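Local coordinates for p-47 protein (Clostridium botulinum E1 str. 'BoNT E Beluga', PDB 5WIX) that is of unknown function but has a tubular lipid-binding (TULIP) fold like that of bactericidal/permeability-increasing protein, which suggests, without proving, a role in binding lipids, at residues 118-126 against 169-179; 397-405 against 417-428. All coordinates share one frame; numbering follows the deposited sequence.

Interaction 1: residues 118-126 against 169-179; sequences PHIKELKFS and VSYIFASLNVT
Phe125 and Phe173 close one end of an antiparallel strand pair, 120-125 against 174-177, whose directions differ by 156°. CB of Phe125 points toward the 169-179 segment, and CG stands anti to the residue's carbonyl carbon (chi1 -83°). One face of the ring is then turned to Phe173, whose CE2 sits over its centre. CG, CD1 and CD2 all lie nearest that CE2, and CD2 is also 3.9 Å from CG1 of Val169. CE2 and CZ of Phe125 each meet CZ of Phe173 at 3.5 Å, and CE1 lies near both atoms. The pair is T-shaped, Phe173 giving the edge, with centroids 4.9 Å apart and planes at 73°. Phe173 also takes Tyr171 CD2 over a face.

Backbone hydrogen bonds tie the two segments. Phe173 N donates to Leu123 O at 2.8 Å, and Leu123 N to Ala174 O at 3.0 Å. Leu176 N donates to Lys121 O at 2.9 Å. Glu122, its chain extended, lays CG against CG2 of Ile172, and its OE2 comes close to CG1 of that isoleucine. At the other end CG2 of Thr179 rests over a face of the His119 imidazole, 3.8 Å from its centroid.

Strand 120-125 is flanked by strand 104-113 and strand 174-177 by strand 407-409, placing both inside the large antiparallel sheet, while helix 31-42 packs on Val169, Tyr171 and Phe173.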
# COMPACT_ATOMS: atom_id res chain seq x y z
N PRO A 118 -4.87 0.35 -22.48
CA PRO A 118 -3.93 1.44 -22.19
C PRO A 118 -4.05 2.00 -20.77
O PRO A 118 -3.11 2.64 -20.29
CB PRO A 118 -4.31 2.52 -23.22
CG PRO A 118 -5.68 2.16 -23.67
CD PRO A 118 -5.75 0.67 -23.61
N HIS A 119 -5.17 1.75 -20.10
CA HIS A 119 -5.35 2.17 -18.71
C HIS A 119 -4.59 1.26 -17.74
O HIS A 119 -4.48 1.55 -16.55
CB HIS A 119 -6.83 2.21 -18.36
CG HIS A 119 -7.48 3.51 -18.70
ND1 HIS A 119 -6.77 4.60 -19.14
CD2 HIS A 119 -8.78 3.89 -18.67
CE1 HIS A 119 -7.60 5.60 -19.37
NE2 HIS A 119 -8.82 5.20 -19.09
N ILE A 120 -4.07 0.16 -18.27
CA ILE A 120 -3.15 -0.69 -17.52
C ILE A 120 -1.72 -0.38 -17.94
O ILE A 120 -1.33 -0.69 -19.07
CB ILE A 120 -3.46 -2.19 -17.74
CG1 ILE A 120 -4.72 -2.58 -16.96
CG2 ILE A 120 -2.27 -3.07 -17.32
CD1 ILE A 120 -5.07 -4.05 -17.04
N LYS A 121 -0.96 0.25 -17.06
CA LYS A 121 0.45 0.54 -17.34
C LYS A 121 1.31 -0.64 -16.89
O LYS A 121 1.00 -1.30 -15.89
CB LYS A 121 0.89 1.84 -16.67
CG LYS A 121 -0.10 3.01 -16.84
CD LYS A 121 -0.46 3.28 -18.30
CE LYS A 121 -1.27 4.56 -18.47
NZ LYS A 121 -0.48 5.80 -18.20
N GLU A 122 2.37 -0.92 -17.63
CA GLU A 122 3.10 -2.18 -17.50
C GLU A 122 4.60 -1.99 -17.23
O GLU A 122 5.28 -1.23 -17.93
CB GLU A 122 2.89 -3.01 -18.76
CG GLU A 122 3.57 -4.35 -18.76
CD GLU A 122 3.19 -5.19 -19.96
OE1 GLU A 122 2.02 -5.10 -20.41
OE2 GLU A 122 4.06 -5.94 -20.47
N LEU A 123 5.12 -2.68 -16.22
CA LEU A 123 6.51 -2.47 -15.82
C LEU A 123 7.45 -3.49 -16.46
O LEU A 123 7.37 -4.69 -16.19
CB LEU A 123 6.65 -2.50 -14.29
CG LEU A 123 8.06 -2.21 -13.79
CD1 LEU A 123 8.58 -0.92 -14.38
CD2 LEU A 123 8.11 -2.16 -12.28
N LYS A 124 8.34 -3.00 -17.31
CA LYS A 124 9.25 -3.87 -18.07
C LYS A 124 10.67 -3.33 -17.96
O LYS A 124 10.88 -2.26 -17.39
CB LYS A 124 8.81 -3.96 -19.53
CG LYS A 124 7.38 -4.47 -19.72
CD LYS A 124 7.14 -5.08 -21.11
CE LYS A 124 7.14 -4.02 -22.21
NZ LYS A 124 7.08 -4.63 -23.58
N PHE A 125 11.63 -4.08 -18.50
CA PHE A 125 13.00 -3.57 -18.69
C PHE A 125 13.01 -2.42 -19.69
O PHE A 125 12.13 -2.36 -20.55
CB PHE A 125 13.90 -4.66 -19.22
CG PHE A 125 14.47 -5.56 -18.18
CD1 PHE A 125 15.42 -5.10 -17.28
CD2 PHE A 125 14.12 -6.91 -18.15
CE1 PHE A 125 15.99 -5.96 -16.33
CE2 PHE A 125 14.69 -7.77 -17.22
CZ PHE A 125 15.62 -7.30 -16.30
N SER A 126 14.00 -1.54 -19.64
CA SER A 126 14.09 -0.51 -20.68
C SER A 126 15.51 -0.04 -20.98
O SER A 126 16.13 0.64 -20.17
CB SER A 126 13.22 0.70 -20.31
OG SER A 126 13.92 1.61 -19.47
N VAL A 169 13.36 -9.18 -24.87
CA VAL A 169 12.96 -9.42 -23.48
C VAL A 169 11.73 -8.61 -23.07
O VAL A 169 11.84 -7.44 -22.68
CB VAL A 169 14.10 -9.10 -22.51
CG1 VAL A 169 13.67 -9.43 -21.09
CG2 VAL A 169 15.34 -9.87 -22.90
N SER A 170 10.57 -9.23 -23.15
CA SER A 170 9.33 -8.54 -22.84
C SER A 170 8.77 -8.93 -21.48
O SER A 170 7.55 -8.95 -21.29
CB SER A 170 8.29 -8.81 -23.94
OG SER A 170 8.06 -10.20 -24.11
N TYR A 171 9.64 -9.24 -20.52
CA TYR A 171 9.18 -9.73 -19.23
C TYR A 171 8.47 -8.66 -18.42
O TYR A 171 8.94 -7.53 -18.32
CB TYR A 171 10.32 -10.29 -18.40
CG TYR A 171 9.79 -10.85 -17.11
CD1 TYR A 171 8.90 -11.91 -17.12
CD2 TYR A 171 10.15 -10.30 -15.88
CE1 TYR A 171 8.38 -12.42 -15.96
CE2 TYR A 171 9.64 -10.81 -14.70
CZ TYR A 171 8.74 -11.88 -14.75
OH TYR A 171 8.21 -12.41 -13.59
N ILE A 172 7.34 -9.05 -17.84
CA ILE A 172 6.49 -8.13 -17.10
C ILE A 172 6.70 -8.23 -15.61
O ILE A 172 6.19 -9.15 -14.97
CB ILE A 172 5.02 -8.41 -17.37
CG1 ILE A 172 4.78 -8.67 -18.86
CG2 ILE A 172 4.18 -7.27 -16.84
CD1 ILE A 172 3.37 -9.18 -19.16
N PHE A 173 7.41 -7.27 -15.04
CA PHE A 173 7.72 -7.30 -13.62
C PHE A 173 6.51 -7.03 -12.74
O PHE A 173 6.44 -7.50 -11.60
CB PHE A 173 8.82 -6.29 -13.29
CG PHE A 173 10.19 -6.74 -13.68
CD1 PHE A 173 10.74 -7.87 -13.10
CD2 PHE A 173 10.93 -6.04 -14.62
CE1 PHE A 173 11.99 -8.29 -13.46
CE2 PHE A 173 12.18 -6.45 -14.98
CZ PHE A 173 12.71 -7.58 -14.40
N ALA A 174 5.56 -6.26 -13.25
CA ALA A 174 4.34 -5.97 -12.52
C ALA A 174 3.32 -5.32 -13.44
O ALA A 174 3.68 -4.49 -14.29
CB ALA A 174 4.62 -5.08 -11.33
N SER A 175 2.06 -5.69 -13.27
CA SER A 175 0.98 -4.98 -13.94
C SER A 175 0.48 -3.93 -12.97
O SER A 175 0.30 -4.19 -11.77
CB SER A 175 -0.13 -5.92 -14.37
OG SER A 175 -0.84 -6.43 -13.25
N LEU A 176 0.30 -2.72 -13.48
CA LEU A 176 -0.24 -1.64 -12.68
C LEU A 176 -1.51 -1.11 -13.33
O LEU A 176 -1.51 -0.72 -14.50
CB LEU A 176 0.78 -0.53 -12.50
CG LEU A 176 0.30 0.52 -11.50
CD1 LEU A 176 1.46 1.11 -10.72
CD2 LEU A 176 -0.52 1.60 -12.20
N ASN A 177 -2.59 -1.09 -12.54
CA ASN A 177 -3.93 -0.78 -13.02
C ASN A 177 -4.42 0.59 -12.55
O ASN A 177 -4.87 0.73 -11.42
CB ASN A 177 -4.89 -1.87 -12.53
CG ASN A 177 -6.12 -2.03 -13.40
OD1 ASN A 177 -6.51 -1.11 -14.13
ND2 ASN A 177 -6.73 -3.20 -13.34
N VAL A 178 -4.32 1.61 -13.41
CA VAL A 178 -5.09 2.82 -13.15
C VAL A 178 -6.51 2.49 -13.59
O VAL A 178 -6.71 1.58 -14.40
CB VAL A 178 -4.58 4.06 -13.89
CG1 VAL A 178 -5.27 5.33 -13.35
CG2 VAL A 178 -3.06 4.17 -13.78
N THR A 179 -7.49 3.20 -13.06
CA THR A 179 -8.90 2.97 -13.39
C THR A 179 -9.33 1.54 -13.04
O THR A 179 -9.79 0.77 -13.89
CB THR A 179 -9.19 3.26 -14.90
OG1 THR A 179 -8.59 2.26 -15.73
CG2 THR A 179 -8.66 4.64 -15.29

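Interaction 2: residues 397-405 against 417-428; sequences NNFTDIIND and VTNIILNVGFCI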
# COMPACT_ATOMS: atom_id res chain seq x y z
N ASN A 397 -14.63 -4.77 3.86
CA ASN A 397 -13.79 -4.86 2.68
C ASN A 397 -13.30 -6.26 2.41
O ASN A 397 -13.24 -7.10 3.31
CB ASN A 397 -12.62 -3.93 2.82
CG ASN A 397 -13.07 -2.50 3.02
OD1 ASN A 397 -13.55 -2.15 4.10
ND2 ASN A 397 -12.96 -1.69 1.97
N ASN A 398 -13.03 -6.51 1.14
CA ASN A 398 -12.33 -7.72 0.74
C ASN A 398 -10.87 -7.33 0.54
O ASN A 398 -10.52 -6.74 -0.47
CB ASN A 398 -12.93 -8.30 -0.53
CG ASN A 398 -12.30 -9.63 -0.90
OD1 ASN A 398 -11.28 -10.03 -0.33
ND2 ASN A 398 -12.92 -10.33 -1.85
N PHE A 399 -10.03 -7.64 1.52
CA PHE A 399 -8.65 -7.17 1.47
C PHE A 399 -7.84 -7.89 0.42
O PHE A 399 -6.93 -7.32 -0.18
CB PHE A 399 -7.99 -7.31 2.83
CG PHE A 399 -8.62 -6.44 3.86
CD1 PHE A 399 -8.43 -5.07 3.82
CD2 PHE A 399 -9.43 -6.98 4.85
CE1 PHE A 399 -9.00 -4.26 4.76
CE2 PHE A 399 -10.00 -6.18 5.80
CZ PHE A 399 -9.79 -4.83 5.76
N THR A 400 -8.18 -9.15 0.18
CA THR A 400 -7.59 -9.86 -0.95
C THR A 400 -7.87 -9.11 -2.25
O THR A 400 -7.00 -9.01 -3.11
CB THR A 400 -8.14 -11.28 -1.06
OG1 THR A 400 -7.85 -12.01 0.14
CG2 THR A 400 -7.53 -11.97 -2.25
N ASP A 401 -9.09 -8.57 -2.37
CA ASP A 401 -9.43 -7.78 -3.55
C ASP A 401 -8.54 -6.54 -3.60
O ASP A 401 -8.07 -6.14 -4.67
CB ASP A 401 -10.91 -7.39 -3.53
CG ASP A 401 -11.81 -8.45 -4.13
OD1 ASP A 401 -11.30 -9.53 -4.52
OD2 ASP A 401 -13.04 -8.21 -4.22
N ILE A 402 -8.29 -5.95 -2.42
CA ILE A 402 -7.53 -4.71 -2.32
C ILE A 402 -6.06 -4.89 -2.67
O ILE A 402 -5.50 -4.08 -3.40
CB ILE A 402 -7.62 -4.10 -0.90
CG1 ILE A 402 -8.92 -3.31 -0.75
CG2 ILE A 402 -6.41 -3.20 -0.61
CD1 ILE A 402 -9.20 -2.84 0.69
N ILE A 403 -5.43 -5.93 -2.17
CA ILE A 403 -4.01 -6.06 -2.44
C ILE A 403 -3.86 -6.33 -3.95
O ILE A 403 -3.01 -5.73 -4.60
CB ILE A 403 -3.33 -7.15 -1.56
CG1 ILE A 403 -1.81 -6.99 -1.61
CG2 ILE A 403 -3.76 -8.56 -1.95
CD1 ILE A 403 -1.09 -7.69 -0.48
N ASN A 404 -4.76 -7.14 -4.51
CA ASN A 404 -4.72 -7.48 -5.93
C ASN A 404 -5.26 -6.40 -6.89
O ASN A 404 -5.26 -6.60 -8.10
CB ASN A 404 -5.48 -8.78 -6.17
CG ASN A 404 -4.70 -10.01 -5.75
OD1 ASN A 404 -3.49 -10.08 -5.95
ND2 ASN A 404 -5.39 -10.99 -5.16
N ASP A 405 -5.68 -5.26 -6.35
CA ASP A 405 -6.45 -4.29 -7.14
C ASP A 405 -5.58 -3.48 -8.09
O ASP A 405 -5.84 -3.43 -9.30
CB ASP A 405 -7.22 -3.35 -6.20
CG ASP A 405 -8.24 -2.47 -6.93
OD1 ASP A 405 -9.27 -3.01 -7.38
OD2 ASP A 405 -8.01 -1.25 -7.04
N VAL A 417 -3.76 -13.84 1.96
CA VAL A 417 -3.31 -12.70 2.74
C VAL A 417 -2.78 -13.19 4.09
O VAL A 417 -3.48 -13.88 4.83
CB VAL A 417 -4.46 -11.67 2.96
CG1 VAL A 417 -4.05 -10.59 3.96
CG2 VAL A 417 -4.85 -11.03 1.63
N THR A 418 -1.55 -12.83 4.43
CA THR A 418 -0.89 -13.43 5.59
C THR A 418 -0.99 -12.61 6.87
O THR A 418 -0.96 -13.16 7.97
CB THR A 418 0.57 -13.67 5.30
OG1 THR A 418 1.19 -12.43 4.91
CG2 THR A 418 0.69 -14.69 4.19
N ASN A 419 -1.09 -11.29 6.73
CA ASN A 419 -1.32 -10.44 7.89
C ASN A 419 -1.78 -9.04 7.51
O ASN A 419 -1.55 -8.57 6.40
CB ASN A 419 -0.05 -10.33 8.75
CG ASN A 419 -0.37 -10.02 10.20
OD1 ASN A 419 -1.43 -10.37 10.71
ND2 ASN A 419 0.56 -9.34 10.88
N ILE A 420 -2.45 -8.41 8.46
CA ILE A 420 -2.88 -7.03 8.32
C ILE A 420 -2.40 -6.27 9.55
O ILE A 420 -2.53 -6.77 10.70
CB ILE A 420 -4.42 -6.96 8.16
CG1 ILE A 420 -4.80 -7.69 6.86
CG2 ILE A 420 -4.92 -5.52 8.25
CD1 ILE A 420 -6.17 -7.41 6.31
N ILE A 421 -1.78 -5.12 9.34
CA ILE A 421 -1.28 -4.38 10.48
C ILE A 421 -1.68 -2.95 10.42
O ILE A 421 -1.54 -2.29 9.39
CB ILE A 421 0.26 -4.45 10.62
CG1 ILE A 421 0.76 -5.89 10.76
CG2 ILE A 421 0.71 -3.66 11.85
CD1 ILE A 421 1.23 -6.51 9.46
N LEU A 422 -2.17 -2.46 11.54
CA LEU A 422 -2.48 -1.05 11.67
C LEU A 422 -1.52 -0.49 12.68
O LEU A 422 -1.77 -0.57 13.88
CB LEU A 422 -3.91 -0.84 12.12
CG LEU A 422 -4.34 0.61 12.30
CD1 LEU A 422 -4.48 1.28 10.94
CD2 LEU A 422 -5.65 0.68 13.08
N ASN A 423 -0.41 0.04 12.19
CA ASN A 423 0.52 0.77 13.03
C ASN A 423 0.76 2.11 12.37
O ASN A 423 1.78 2.33 11.72
CB ASN A 423 1.81 -0.02 13.21
CG ASN A 423 2.82 0.70 14.10
OD1 ASN A 423 2.45 1.47 14.99
ND2 ASN A 423 4.10 0.44 13.86
N VAL A 424 -0.23 3.00 12.53
CA VAL A 424 -0.30 4.32 11.90
C VAL A 424 -0.62 4.22 10.41
O VAL A 424 -1.54 4.87 9.90
CB VAL A 424 0.99 5.14 12.05
CG1 VAL A 424 0.79 6.53 11.46
CG2 VAL A 424 1.37 5.24 13.52
N GLY A 425 0.16 3.41 9.72
CA GLY A 425 -0.15 3.08 8.35
C GLY A 425 -0.99 1.82 8.37
O GLY A 425 -1.12 1.16 9.42
N PHE A 426 -1.57 1.48 7.23
CA PHE A 426 -2.44 0.31 7.18
C PHE A 426 -1.79 -0.61 6.18
O PHE A 426 -1.64 -0.23 5.01
CB PHE A 426 -3.88 0.67 6.75
CG PHE A 426 -4.82 -0.52 6.68
CD1 PHE A 426 -5.51 -0.95 7.81
CD2 PHE A 426 -5.00 -1.22 5.49
CE1 PHE A 426 -6.36 -2.04 7.74
CE2 PHE A 426 -5.86 -2.31 5.42
CZ PHE A 426 -6.54 -2.72 6.55
N CYS A 427 -1.37 -1.77 6.66
CA CYS A 427 -0.51 -2.65 5.90
C CYS A 427 -1.13 -4.00 5.69
O CYS A 427 -1.56 -4.66 6.66
CB CYS A 427 0.85 -2.81 6.59
SG CYS A 427 1.98 -3.99 5.76
N ILE A 428 -1.18 -4.41 4.43
CA ILE A 428 -1.69 -5.72 4.06
C ILE A 428 -0.52 -6.53 3.49
O ILE A 428 0.27 -5.97 2.74
CB ILE A 428 -2.84 -5.61 3.03
CG1 ILE A 428 -3.97 -4.76 3.60
CG2 ILE A 428 -3.35 -6.97 2.65
CD1 ILE A 428 -5.08 -4.36 2.59
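This is a buried, apolar helix-on-sheet contact in a TULIP-type fold: the short helix 399-403 lies across the hairpin formed by strands 414-422 and 426-432, at the edge of a six-stranded antiparallel sheet. The helix segment runs almost perpendicular to both strands, at 96° to 417-422 and 90° to 426-428. Their axes come to 10.0 and 10.1 Å, respectively, from that of the helix segment, and the two layers meet mainly through side chains.

Phe399 and Ile428 contribute most, in nearly equal measure. With CG of Phe399 beside the backbone N and anti to the carbonyl carbon, its ring reaches over the hairpin and meets residues of both strands. Ile420 comes from strand 414-422 and places CD1 over one face, 3.8 Å from the ring centroid, a CH-pi contact; CB of Asn397 lies over the opposite face, and both are displaced toward the rim. From strand 426-432, Phe426 brings CZ to within 3.4 Å of CE1 of Phe399, the two rings inclined to each other by 36°.

Ile428 meets the helix at Phe399, Ile402 and Ile403. Its CD1 touches CD1 of Phe399 and, at 3.7 Å, CG2 of Ile402, while its CG2 runs alongside CD1 of Ile403 in the opposite sense. Helix 240-252 adds Leu247 against Asn397 and Phe426, and Phe243 against the Phe426 ring; strand 328-343 backs Ile420 with Phe340 and Tyr342.

The start of the helix is capped by Asn398, whose OD1 accepts a weak bond from Asp401 N. Beyond the hairpin's bonded pair Ile421-Cys427, Thr418 and Asn419 both face Gln429 in a classic beta bulge. Next to that bulge, Val417 turns one methyl to the helix, CG2 lying 3.5 Å from OG1 of Thr400.

Interaction 1 and interaction 2 lie in series along the chain, the first pair of segments closing before the second opens, and their centres are about 22 Å apart. They nevertheless touch, where CB of Asn177 packs 3.7 Å from the carbonyl O of Asp405, in segment 397-405 of interaction 2. The chain leaving that segment enters strand 407-409, which pairs with strand 174-177 of interaction 1, and then returns as strand 414-422 in the other sheet. The section 397-428 therefore connects the ten-stranded sheet of interaction 1 with the six-stranded sheet of interaction 2. Interaction 1, partly buried, has its centre about 18 Å from the centre of the chain; interaction 2, buried, about 8 Å.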